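Local coordinates for protein berberine bridge enzyme-like 28 (Arabidopsis thaliana, PDB 5D79) that is an FAD-dependent oxidoreductase of the berberine bridge enzyme-like family, secreted and involved in adaptation to salt stress, at residues I136-D141 / Y157-K162; S166-A171 / M334-S339; D141-W146 / L246-S251; L61-Q66 / D129-R134. All coordinates share one frame; numbering follows the deposited sequence.

Interaction 1 (I136-D141 / Y157-K162); sequences ISLDVD and YYEIGK
Ile136 and Leu138 both meet the aliphatic part of Glu159. Each runs alongside it in the opposite direction, so the side chains slide past one another. CG2 of Ile136 lies 3.8 Å from CG of Glu159. CD1 of Leu138 comes to 3.7 Å from the same CG, so the CG methylene of Glu159 touches both strand side chains. Leu138 meets Ile160 differently. The two side chains cross at about a right angle, with Leu138 CD1 3.7 Å from Ile160 CG1.

The contact lays helix 153-163 against strand 136-139 in the FAD-binding PCMH-type domain. The local axes are 9.4 Å apart at closest approach and cross at -34°. The strand belongs to an antiparallel sheet and pairs with strand 144-148 next to it. Ile136 and Leu138 point toward the helix, while Ser137 between them points away.

Glu159 has CG anti to its backbone N (chi1 -173°), which sets CG against Ile136 and Leu138. The bend at chi2 (57°) then turns the carboxylate toward a water. No direct hydrogen bond joins the two segments, but this water bridges them. It donates to Glu159 OE2 at 2.9 Å and accepts from Leu138 N at 3.0 Å. It also makes a weak bond to Ile136 O.

Interaction 2 (S166-A171 / M334-S339); sequences SLAFPA and MSWIES
Trp336 reaches Ala168 because its CG stands anti to the backbone N (chi1 164°) and chi2 of 83° turns the indole so that a face, not an edge, meets the methyl group. Ala168 CB points toward the helix segment and sits over the six-membered ring. It lies 3.4 Å from the ring centroid of Trp336 and only 9° off the ring normal, a well-centred CH-pi contact. The bond shared by the two rings is almost as near, with Ala168 CB 3.5 Å from Trp336 CD2. Leu167 O and Phe169 O approach the indole obliquely; the former is 3.8 Å from Trp336 CE3.

Strand 167-168 lies beside strand 238-248 in the sheet of the FAD-binding domain. Trp336 opens helix 336-343, which follows strand 331-334 of the seven-stranded antiparallel sheet. The contact joins a strand of one sheet to the helix that follows an outermost strand of another. Tyr157 of helix 153-163 meets the indole edge-to-face.

The start of the helix is fixed by a capping box. Glu338 N donates to Ser335 OG at 3.2 Å. In return Ser335 N donates to Glu338 OE1 in an almost straight bond, on the anti side of the carboxylate.

No hydrogen bond crosses between the segments, and the four touching residues are buried. Phe169 N is buried here without a polar partner. The contact is therefore likely to rest mainly on dispersion and CH-pi attraction, with the Ala168 methyl at its centre.

Interaction 3 (D141-W146 / L246-S251); sequences DNRTGW and LVDVPS
Arg143, despite a positive phi (56°) that is unusual for a residue with a side chain, holds Leu246 by its backbone O and Asp248 by its side chain. It is the first residue of a G1 beta bulge: Arg143 and Thr144 both face Asp139 where strands 136-139 and 144-148 meet. The bulge lies at the start of strand 144-148, which pairs with 136-139 and with 238-248 in the antiparallel sheet of the FAD-binding PCMH-type domain.

Leu246 N donates to Arg143 O at 2.9 Å. Next to this bond the Leu246 side chain packs on the bulge backbone, with CB 3.7 Å from Arg143 O and CD1 4.0 Å from Thr144 O. Lys245 NZ binds Asn142 O and makes a weak bond to Arg143 O.

The Arg143 chain is extended from CG to NE and crosses Asp248 at about a right angle. Leu167 of the adjoining strand touches both of these side chains. An alanine in place of Arg143 would probably leave the Asp248 carboxylate without this charged mate, while the backbone bond to Leu246 could remain.

The salt bridge runs through NE rather than the guanidinium end. Arg143 NE meets Asp248 OD1 at 3.0 Å, with an angle of 174° at the hydrogen. The oxygen offers its syn lone pair and lies almost in the guanidinium plane, although the two flat groups are turned 59° apart.

Interaction 4 (L61-Q66 / D129-R134); sequences LDSSIQ and DLRNLR
Arg131 reaches from the loop after strand 125-129 to Ser63 and Ser64. From CB its chain leaves with CG wedged between the backbone N and the carbonyl carbon (chi1 69°). It then bends at chi3. NE donates to Asp129 OD1 at 2.9 Å, from above the carboxylate plane. Beyond CZ, NH1 meets Ser63 OG at 3.1 Å. NH2 meets the same Ser63 OG at 3.0 Å, so the guanidinium grips one hydroxyl oxygen end-on with two nitrogens. NH2 also lies 2.8 Å from Ser64 OG in a weak, bent bond, and forms a salt bridge to Asp129 OD2 at 2.8 Å. Both serine oxygens lie at the guanidinium edge, near its plane. Ser63 OG is itself bonded to Ser59 O, one helical turn back.

Asp129 OD1 also accepts from Arg131 N, which makes an Asx turn. This Asx turn leads into a type I beta turn from Leu130 to Leu133. The loop belongs to the FAD-binding domain, and Leu130 within it touches the cofactor. Asp129 OD2 has a second charged partner in Arg107 of strand 103-107.

A leucine in place of Arg131 would probably leave Ser63 and Ser64 without these donors and take a cationic partner from Asp129, which would keep Arg107. A water adds another link across the contact. It accepts from Ser64 OG at 2.8 Å and lies unusually close to Asp129 OD1.

Interactions 1, 2 and 3 cluster around one antiparallel sheet, with centres 8 to 11 Å apart. Interaction 1 packs a helix on strand 136-139, and interaction 3 joins the bulge after that strand to strand 238-248. Interaction 2 links strand 167-168, the neighbour of strand 238-248, to a helix outside the sheet. Interaction 2 is fully buried and apolar. Interactions 1 and 3 are partly buried: the first mixes apolar packing with a water bridge, the second has a salt bridge with an exposed aspartate. Interaction 4 stands apart, 22 to 27 Å from the others by centres. It lies nearer the FAD and is almost wholly polar.

Interaction 1 (I136-D141 / Y157-K162)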
# COMPACT_ATOMS: atom_id res chain seq x y z
N ILE A 136 -3.85 -15.97 11.55
CA ILE A 136 -4.97 -15.84 10.63
C ILE A 136 -5.97 -16.96 10.82
O ILE A 136 -5.69 -18.12 10.57
CB ILE A 136 -4.51 -15.83 9.15
CG1 ILE A 136 -3.52 -14.67 8.91
CG2 ILE A 136 -5.71 -15.70 8.22
CD1 ILE A 136 -2.75 -14.76 7.62
N SER A 137 -7.17 -16.60 11.26
CA SER A 137 -8.19 -17.59 11.45
C SER A 137 -9.43 -17.24 10.63
O SER A 137 -10.16 -16.28 10.94
CB SER A 137 -8.53 -17.71 12.93
OG SER A 137 -7.34 -17.71 13.71
N LEU A 138 -9.65 -18.01 9.57
CA LEU A 138 -10.79 -17.81 8.69
C LEU A 138 -11.98 -18.67 9.11
O LEU A 138 -11.83 -19.68 9.78
CB LEU A 138 -10.41 -18.13 7.25
CG LEU A 138 -9.08 -17.53 6.81
CD1 LEU A 138 -8.74 -18.00 5.40
CD2 LEU A 138 -9.13 -16.01 6.90
N ASP A 139 -13.16 -18.24 8.69
CA ASP A 139 -14.38 -19.04 8.83
C ASP A 139 -14.95 -19.18 7.43
O ASP A 139 -15.82 -18.41 7.03
CB ASP A 139 -15.37 -18.36 9.79
CG ASP A 139 -16.71 -19.10 9.91
OD1 ASP A 139 -17.04 -19.96 9.07
OD2 ASP A 139 -17.46 -18.79 10.86
N VAL A 140 -14.47 -20.17 6.67
CA VAL A 140 -14.77 -20.19 5.24
C VAL A 140 -16.28 -20.30 4.97
O VAL A 140 -16.77 -19.77 3.97
CB VAL A 140 -14.03 -21.35 4.53
CG1 VAL A 140 -13.92 -21.08 3.05
CG2 VAL A 140 -12.64 -21.49 5.11
N ASP A 141 -17.03 -20.95 5.87
CA ASP A 141 -18.46 -21.18 5.64
C ASP A 141 -19.26 -19.90 5.87
O ASP A 141 -20.28 -19.67 5.21
CB ASP A 141 -18.99 -22.31 6.54
CG ASP A 141 -18.30 -23.65 6.29
OD1 ASP A 141 -17.90 -23.94 5.13
OD2 ASP A 141 -18.16 -24.43 7.26
N TYR A 157 -3.38 -14.54 1.69
CA TYR A 157 -3.67 -15.20 0.43
C TYR A 157 -3.50 -16.71 0.54
O TYR A 157 -4.35 -17.48 0.10
CB TYR A 157 -2.76 -14.65 -0.67
CG TYR A 157 -3.12 -13.26 -1.10
CD1 TYR A 157 -4.36 -12.72 -0.81
CD2 TYR A 157 -2.21 -12.48 -1.81
CE1 TYR A 157 -4.69 -11.44 -1.21
CE2 TYR A 157 -2.54 -11.19 -2.22
CZ TYR A 157 -3.78 -10.69 -1.92
OH TYR A 157 -4.12 -9.42 -2.32
N TYR A 158 -2.39 -17.11 1.15
CA TYR A 158 -2.02 -18.51 1.26
C TYR A 158 -3.05 -19.27 2.08
O TYR A 158 -3.42 -20.39 1.74
CB TYR A 158 -0.64 -18.66 1.88
CG TYR A 158 -0.14 -20.07 1.95
CD1 TYR A 158 0.24 -20.76 0.80
CD2 TYR A 158 -0.03 -20.73 3.18
CE1 TYR A 158 0.71 -22.06 0.86
CE2 TYR A 158 0.44 -22.03 3.25
CZ TYR A 158 0.81 -22.69 2.10
OH TYR A 158 1.28 -23.98 2.18
N GLU A 159 -3.51 -18.65 3.15
CA GLU A 159 -4.44 -19.30 4.07
C GLU A 159 -5.78 -19.54 3.36
O GLU A 159 -6.33 -20.64 3.40
CB GLU A 159 -4.58 -18.43 5.33
CG GLU A 159 -5.38 -19.04 6.47
CD GLU A 159 -4.87 -20.39 6.95
OE1 GLU A 159 -3.63 -20.64 6.97
OE2 GLU A 159 -5.75 -21.21 7.33
N ILE A 160 -6.28 -18.50 2.70
CA ILE A 160 -7.45 -18.61 1.84
C ILE A 160 -7.27 -19.63 0.72
O ILE A 160 -8.01 -20.61 0.64
CB ILE A 160 -7.77 -17.26 1.20
CG1 ILE A 160 -8.00 -16.20 2.27
CG2 ILE A 160 -8.97 -17.40 0.29
CD1 ILE A 160 -8.11 -14.79 1.73
N GLY A 161 -6.29 -19.41 -0.14
CA GLY A 161 -6.13 -20.19 -1.35
C GLY A 161 -5.90 -21.68 -1.15
O GLY A 161 -6.34 -22.48 -1.97
N LYS A 162 -5.21 -22.04 -0.07
CA LYS A 162 -4.95 -23.45 0.28
C LYS A 162 -6.19 -24.15 0.83
O LYS A 162 -6.26 -25.38 0.82
CB LYS A 162 -3.82 -23.55 1.30
CG LYS A 162 -2.46 -23.20 0.77
CD LYS A 162 -1.86 -24.39 0.07
CE LYS A 162 -1.62 -25.54 1.05
NZ LYS A 162 -1.01 -26.71 0.37
O HOH W 1 -7.76 -20.36 9.30

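Interaction 2 (S166-A171 / M334-S339)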
# COMPACT_ATOMS: atom_id res chain seq x y z
N SER A 166 -12.90 -21.01 -4.10
CA SER A 166 -14.03 -20.17 -4.49
C SER A 166 -14.14 -18.87 -3.67
O SER A 166 -15.13 -18.16 -3.77
CB SER A 166 -15.33 -20.98 -4.38
OG SER A 166 -15.57 -21.40 -3.05
N LEU A 167 -13.12 -18.57 -2.87
CA LEU A 167 -13.10 -17.31 -2.12
C LEU A 167 -11.78 -16.59 -2.32
O LEU A 167 -10.77 -17.20 -2.66
CB LEU A 167 -13.33 -17.54 -0.63
CG LEU A 167 -14.71 -18.00 -0.15
CD1 LEU A 167 -14.73 -18.01 1.38
CD2 LEU A 167 -15.80 -17.13 -0.71
N ALA A 168 -11.80 -15.29 -2.09
CA ALA A 168 -10.63 -14.44 -2.27
C ALA A 168 -10.69 -13.25 -1.33
O ALA A 168 -11.64 -13.09 -0.56
CB ALA A 168 -10.54 -13.96 -3.72
N PHE A 169 -9.68 -12.41 -1.38
CA PHE A 169 -9.78 -11.15 -0.69
C PHE A 169 -9.09 -10.10 -1.54
O PHE A 169 -8.00 -10.35 -2.06
CB PHE A 169 -9.18 -11.22 0.72
CG PHE A 169 -9.42 -9.98 1.51
CD1 PHE A 169 -10.67 -9.73 2.07
CD2 PHE A 169 -8.42 -9.02 1.66
CE1 PHE A 169 -10.91 -8.56 2.77
CE2 PHE A 169 -8.65 -7.85 2.37
CZ PHE A 169 -9.89 -7.62 2.92
N PRO A 170 -9.73 -8.93 -1.70
CA PRO A 170 -9.22 -7.86 -2.55
C PRO A 170 -8.15 -7.00 -1.86
O PRO A 170 -8.49 -6.03 -1.20
CB PRO A 170 -10.47 -7.04 -2.85
CG PRO A 170 -11.30 -7.21 -1.61
CD PRO A 170 -11.05 -8.60 -1.13
N ALA A 171 -6.88 -7.38 -1.99
CA ALA A 171 -5.77 -6.57 -1.49
C ALA A 171 -4.71 -6.46 -2.58
O ALA A 171 -4.98 -6.82 -3.73
CB ALA A 171 -5.18 -7.17 -0.22
N MET A 334 -6.79 -20.24 -14.88
CA MET A 334 -6.21 -20.77 -13.65
C MET A 334 -7.11 -20.38 -12.48
O MET A 334 -8.14 -19.74 -12.69
CB MET A 334 -4.79 -20.24 -13.42
CG MET A 334 -4.71 -18.72 -13.27
SD MET A 334 -3.02 -18.10 -13.14
CE MET A 334 -2.34 -18.63 -14.68
N SER A 335 -6.74 -20.77 -11.26
CA SER A 335 -7.51 -20.36 -10.08
C SER A 335 -7.13 -18.93 -9.67
O SER A 335 -6.12 -18.41 -10.13
CB SER A 335 -7.28 -21.34 -8.93
OG SER A 335 -5.96 -21.23 -8.43
N TRP A 336 -7.93 -18.30 -8.83
CA TRP A 336 -7.58 -16.95 -8.41
C TRP A 336 -6.27 -16.96 -7.62
O TRP A 336 -5.42 -16.11 -7.82
CB TRP A 336 -8.70 -16.30 -7.59
CG TRP A 336 -8.22 -15.12 -6.84
CD1 TRP A 336 -8.07 -13.84 -7.32
CD2 TRP A 336 -7.76 -15.10 -5.48
NE1 TRP A 336 -7.56 -13.03 -6.33
CE2 TRP A 336 -7.36 -13.77 -5.20
CE3 TRP A 336 -7.65 -16.07 -4.48
CZ2 TRP A 336 -6.86 -13.40 -3.95
CZ3 TRP A 336 -7.16 -15.70 -3.24
CH2 TRP A 336 -6.77 -14.37 -2.99
N ILE A 337 -6.11 -17.94 -6.74
CA ILE A 337 -4.91 -17.98 -5.94
C ILE A 337 -3.69 -18.19 -6.86
O ILE A 337 -2.60 -17.69 -6.58
CB ILE A 337 -4.97 -19.09 -4.84
CG1 ILE A 337 -3.75 -19.00 -3.92
CG2 ILE A 337 -5.11 -20.50 -5.44
CD1 ILE A 337 -3.62 -17.65 -3.22
N GLU A 338 -3.86 -18.91 -7.96
CA GLU A 338 -2.75 -19.09 -8.89
C GLU A 338 -2.46 -17.77 -9.61
O GLU A 338 -1.31 -17.49 -9.97
CB GLU A 338 -3.05 -20.22 -9.87
CG GLU A 338 -2.86 -21.60 -9.25
CD GLU A 338 -3.20 -22.74 -10.20
OE1 GLU A 338 -4.14 -22.60 -11.02
OE2 GLU A 338 -2.53 -23.79 -10.13
N SER A 339 -3.50 -16.95 -9.80
CA SER A 339 -3.34 -15.65 -10.46
C SER A 339 -2.57 -14.67 -9.56
O SER A 339 -1.93 -13.75 -10.05
CB SER A 339 -4.70 -15.06 -10.83
OG SER A 339 -5.32 -14.46 -9.71

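Interaction 3 (D141-W146 / L246-S251)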
# COMPACT_ATOMS: atom_id res chain seq x y z
N ASP A 141 -17.03 -20.95 5.87
CA ASP A 141 -18.46 -21.18 5.64
C ASP A 141 -19.26 -19.90 5.87
O ASP A 141 -20.28 -19.67 5.21
CB ASP A 141 -18.99 -22.31 6.54
CG ASP A 141 -18.30 -23.65 6.29
OD1 ASP A 141 -17.90 -23.94 5.13
OD2 ASP A 141 -18.16 -24.43 7.26
N ASN A 142 -18.79 -19.07 6.80
CA ASN A 142 -19.41 -17.77 7.05
C ASN A 142 -18.69 -16.60 6.36
O ASN A 142 -19.06 -15.44 6.56
CB ASN A 142 -19.50 -17.52 8.55
CG ASN A 142 -20.69 -18.21 9.17
OD1 ASN A 142 -21.69 -18.49 8.49
ND2 ASN A 142 -20.62 -18.49 10.47
N ARG A 143 -17.68 -16.93 5.55
CA ARG A 143 -16.97 -15.96 4.70
C ARG A 143 -16.38 -14.79 5.47
O ARG A 143 -16.45 -13.65 5.03
CB ARG A 143 -17.90 -15.42 3.61
CG ARG A 143 -18.24 -16.44 2.56
CD ARG A 143 -19.26 -15.92 1.57
NE ARG A 143 -19.53 -16.90 0.53
CZ ARG A 143 -20.05 -18.10 0.75
NH1 ARG A 143 -20.35 -18.49 1.98
NH2 ARG A 143 -20.25 -18.92 -0.27
N THR A 144 -15.80 -15.10 6.62
CA THR A 144 -15.12 -14.09 7.42
C THR A 144 -13.80 -14.66 7.90
O THR A 144 -13.52 -15.84 7.73
CB THR A 144 -15.97 -13.64 8.65
OG1 THR A 144 -16.31 -14.76 9.48
CG2 THR A 144 -17.24 -12.94 8.18
N GLY A 145 -12.98 -13.81 8.50
CA GLY A 145 -11.79 -14.28 9.17
C GLY A 145 -11.19 -13.17 9.97
O GLY A 145 -11.33 -12.00 9.63
N TRP A 146 -10.51 -13.51 11.05
CA TRP A 146 -9.74 -12.49 11.74
C TRP A 146 -8.29 -12.56 11.29
O TRP A 146 -7.72 -13.64 11.11
CB TRP A 146 -9.86 -12.65 13.25
CG TRP A 146 -11.11 -12.06 13.80
CD1 TRP A 146 -12.31 -12.70 13.99
CD2 TRP A 146 -11.31 -10.70 14.21
NE1 TRP A 146 -13.24 -11.82 14.51
CE2 TRP A 146 -12.65 -10.59 14.65
CE3 TRP A 146 -10.48 -9.57 14.25
CZ2 TRP A 146 -13.18 -9.38 15.13
CZ3 TRP A 146 -11.01 -8.38 14.73
CH2 TRP A 146 -12.35 -8.29 15.16
N LEU A 246 -14.68 -12.20 3.22
CA LEU A 246 -14.18 -12.91 2.05
C LEU A 246 -15.15 -12.80 0.87
O LEU A 246 -16.36 -12.85 1.06
CB LEU A 246 -13.92 -14.39 2.39
CG LEU A 246 -12.91 -14.64 3.52
CD1 LEU A 246 -12.74 -16.13 3.82
CD2 LEU A 246 -11.55 -13.98 3.25
N VAL A 247 -14.61 -12.62 -0.33
CA VAL A 247 -15.44 -12.36 -1.50
C VAL A 247 -15.41 -13.55 -2.43
O VAL A 247 -14.49 -14.36 -2.39
CB VAL A 247 -15.00 -11.09 -2.25
CG1 VAL A 247 -15.16 -9.86 -1.35
CG2 VAL A 247 -13.57 -11.22 -2.75
N ASP A 248 -16.43 -13.66 -3.28
CA ASP A 248 -16.59 -14.86 -4.08
C ASP A 248 -15.85 -14.74 -5.39
O ASP A 248 -15.82 -13.68 -6.01
CB ASP A 248 -18.07 -15.16 -4.34
CG ASP A 248 -18.88 -15.26 -3.06
OD1 ASP A 248 -18.69 -16.24 -2.31
OD2 ASP A 248 -19.72 -14.38 -2.80
N VAL A 249 -15.24 -15.84 -5.80
CA VAL A 249 -14.60 -15.93 -7.09
C VAL A 249 -14.94 -17.29 -7.65
O VAL A 249 -15.14 -18.25 -6.90
CB VAL A 249 -13.05 -15.76 -7.02
CG1 VAL A 249 -12.65 -14.32 -6.79
CG2 VAL A 249 -12.42 -16.67 -5.98
N PRO A 250 -15.01 -17.38 -8.97
CA PRO A 250 -15.11 -18.71 -9.58
C PRO A 250 -13.83 -19.52 -9.42
O PRO A 250 -12.73 -18.97 -9.37
CB PRO A 250 -15.39 -18.38 -11.06
CG PRO A 250 -15.97 -17.01 -11.02
CD PRO A 250 -15.24 -16.31 -9.93
N SER A 251 -13.97 -20.84 -9.35
CA SER A 251 -12.84 -21.73 -9.27
C SER A 251 -11.95 -21.58 -10.52
O SER A 251 -10.77 -21.92 -10.50
CB SER A 251 -13.33 -23.17 -9.11
OG SER A 251 -14.31 -23.26 -8.09

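Interaction 4 (L61-Q66 / D129-R134)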
# COMPACT_ATOMS: atom_id res chain seq x y z
N LEU A 61 15.72 -4.99 13.48
CA LEU A 61 15.40 -3.74 12.80
C LEU A 61 15.56 -3.85 11.29
O LEU A 61 14.72 -3.34 10.54
CB LEU A 61 16.29 -2.60 13.32
CG LEU A 61 16.06 -1.24 12.65
CD1 LEU A 61 14.65 -0.74 12.92
CD2 LEU A 61 17.11 -0.22 13.12
N ASP A 62 16.64 -4.50 10.86
CA ASP A 62 16.96 -4.57 9.44
C ASP A 62 16.02 -5.51 8.70
O ASP A 62 15.77 -5.33 7.51
CB ASP A 62 18.41 -5.04 9.24
CG ASP A 62 19.25 -4.06 8.45
OD1 ASP A 62 19.00 -3.89 7.24
OD2 ASP A 62 20.18 -3.47 9.05
N SER A 63 15.48 -6.49 9.42
CA SER A 63 14.79 -7.62 8.79
C SER A 63 13.58 -7.26 7.92
O SER A 63 13.42 -7.80 6.82
CB SER A 63 14.34 -8.63 9.86
OG SER A 63 14.25 -8.02 11.14
N SER A 64 12.72 -6.36 8.40
CA SER A 64 11.57 -5.97 7.60
C SER A 64 11.69 -4.56 7.05
O SER A 64 10.69 -3.87 6.96
CB SER A 64 10.28 -6.10 8.41
OG SER A 64 10.50 -5.99 9.80
N ILE A 65 12.90 -4.13 6.68
CA ILE A 65 13.05 -2.87 5.93
C ILE A 65 12.93 -3.19 4.44
O ILE A 65 13.82 -3.77 3.84
CB ILE A 65 14.39 -2.15 6.21
CG1 ILE A 65 14.39 -1.55 7.62
CG2 ILE A 65 14.59 -1.03 5.20
CD1 ILE A 65 15.66 -0.79 8.00
N GLN A 66 11.78 -2.83 3.87
CA GLN A 66 11.46 -3.18 2.50
C GLN A 66 11.67 -2.00 1.55
O GLN A 66 11.19 -2.00 0.41
CB GLN A 66 10.03 -3.71 2.42
CG GLN A 66 9.82 -5.01 3.20
CD GLN A 66 10.50 -6.24 2.59
OE1 GLN A 66 11.35 -6.13 1.70
NE2 GLN A 66 10.13 -7.42 3.07
N ASP A 129 7.22 -3.59 16.61
CA ASP A 129 7.25 -4.50 15.46
C ASP A 129 6.25 -5.63 15.71
O ASP A 129 6.34 -6.35 16.70
CB ASP A 129 8.67 -5.05 15.27
CG ASP A 129 8.86 -5.81 13.94
OD1 ASP A 129 8.05 -6.70 13.61
OD2 ASP A 129 9.87 -5.54 13.24
N LEU A 130 5.29 -5.78 14.79
CA LEU A 130 4.16 -6.69 14.97
C LEU A 130 4.38 -8.08 14.39
O LEU A 130 3.44 -8.85 14.26
CB LEU A 130 2.90 -6.10 14.35
CG LEU A 130 2.46 -4.77 14.97
CD1 LEU A 130 1.36 -4.15 14.16
CD2 LEU A 130 2.01 -5.01 16.40
N ARG A 131 5.64 -8.38 14.07
CA ARG A 131 5.99 -9.63 13.41
C ARG A 131 5.49 -10.90 14.10
O ARG A 131 5.29 -11.91 13.45
CB ARG A 131 7.51 -9.71 13.26
CG ARG A 131 8.27 -9.89 14.57
CD ARG A 131 9.74 -9.86 14.28
NE ARG A 131 10.01 -8.81 13.31
CZ ARG A 131 11.21 -8.55 12.80
NH1 ARG A 131 12.26 -9.26 13.17
NH2 ARG A 131 11.34 -7.57 11.91
N ASN A 132 5.28 -10.85 15.41
CA ASN A 132 4.87 -12.03 16.17
C ASN A 132 3.36 -12.23 16.22
O ASN A 132 2.89 -13.32 16.54
CB ASN A 132 5.41 -11.96 17.61
CG ASN A 132 6.91 -12.16 17.67
OD1 ASN A 132 7.50 -12.78 16.78
ND2 ASN A 132 7.53 -11.67 18.74
N LEU A 133 2.62 -11.17 15.91
CA LEU A 133 1.16 -11.24 15.90
C LEU A 133 0.63 -11.27 14.47
O LEU A 133 0.23 -10.25 13.92
CB LEU A 133 0.56 -10.05 16.67
CG LEU A 133 0.90 -9.95 18.15
CD1 LEU A 133 0.28 -8.71 18.79
CD2 LEU A 133 0.46 -11.21 18.87
N ARG A 134 0.65 -12.46 13.88
CA ARG A 134 0.26 -12.63 12.48
C ARG A 134 -0.68 -13.80 12.29
O ARG A 134 -0.74 -14.40 11.21
CB ARG A 134 1.51 -12.80 11.61
CG ARG A 134 2.40 -13.95 12.00
CD ARG A 134 3.59 -14.02 11.07
NE ARG A 134 4.82 -14.36 11.78
CZ ARG A 134 5.96 -14.70 11.18
NH1 ARG A 134 7.02 -15.00 11.92
NH2 ARG A 134 6.02 -14.76 9.86
O HOH W 2 8.05 -6.60 11.12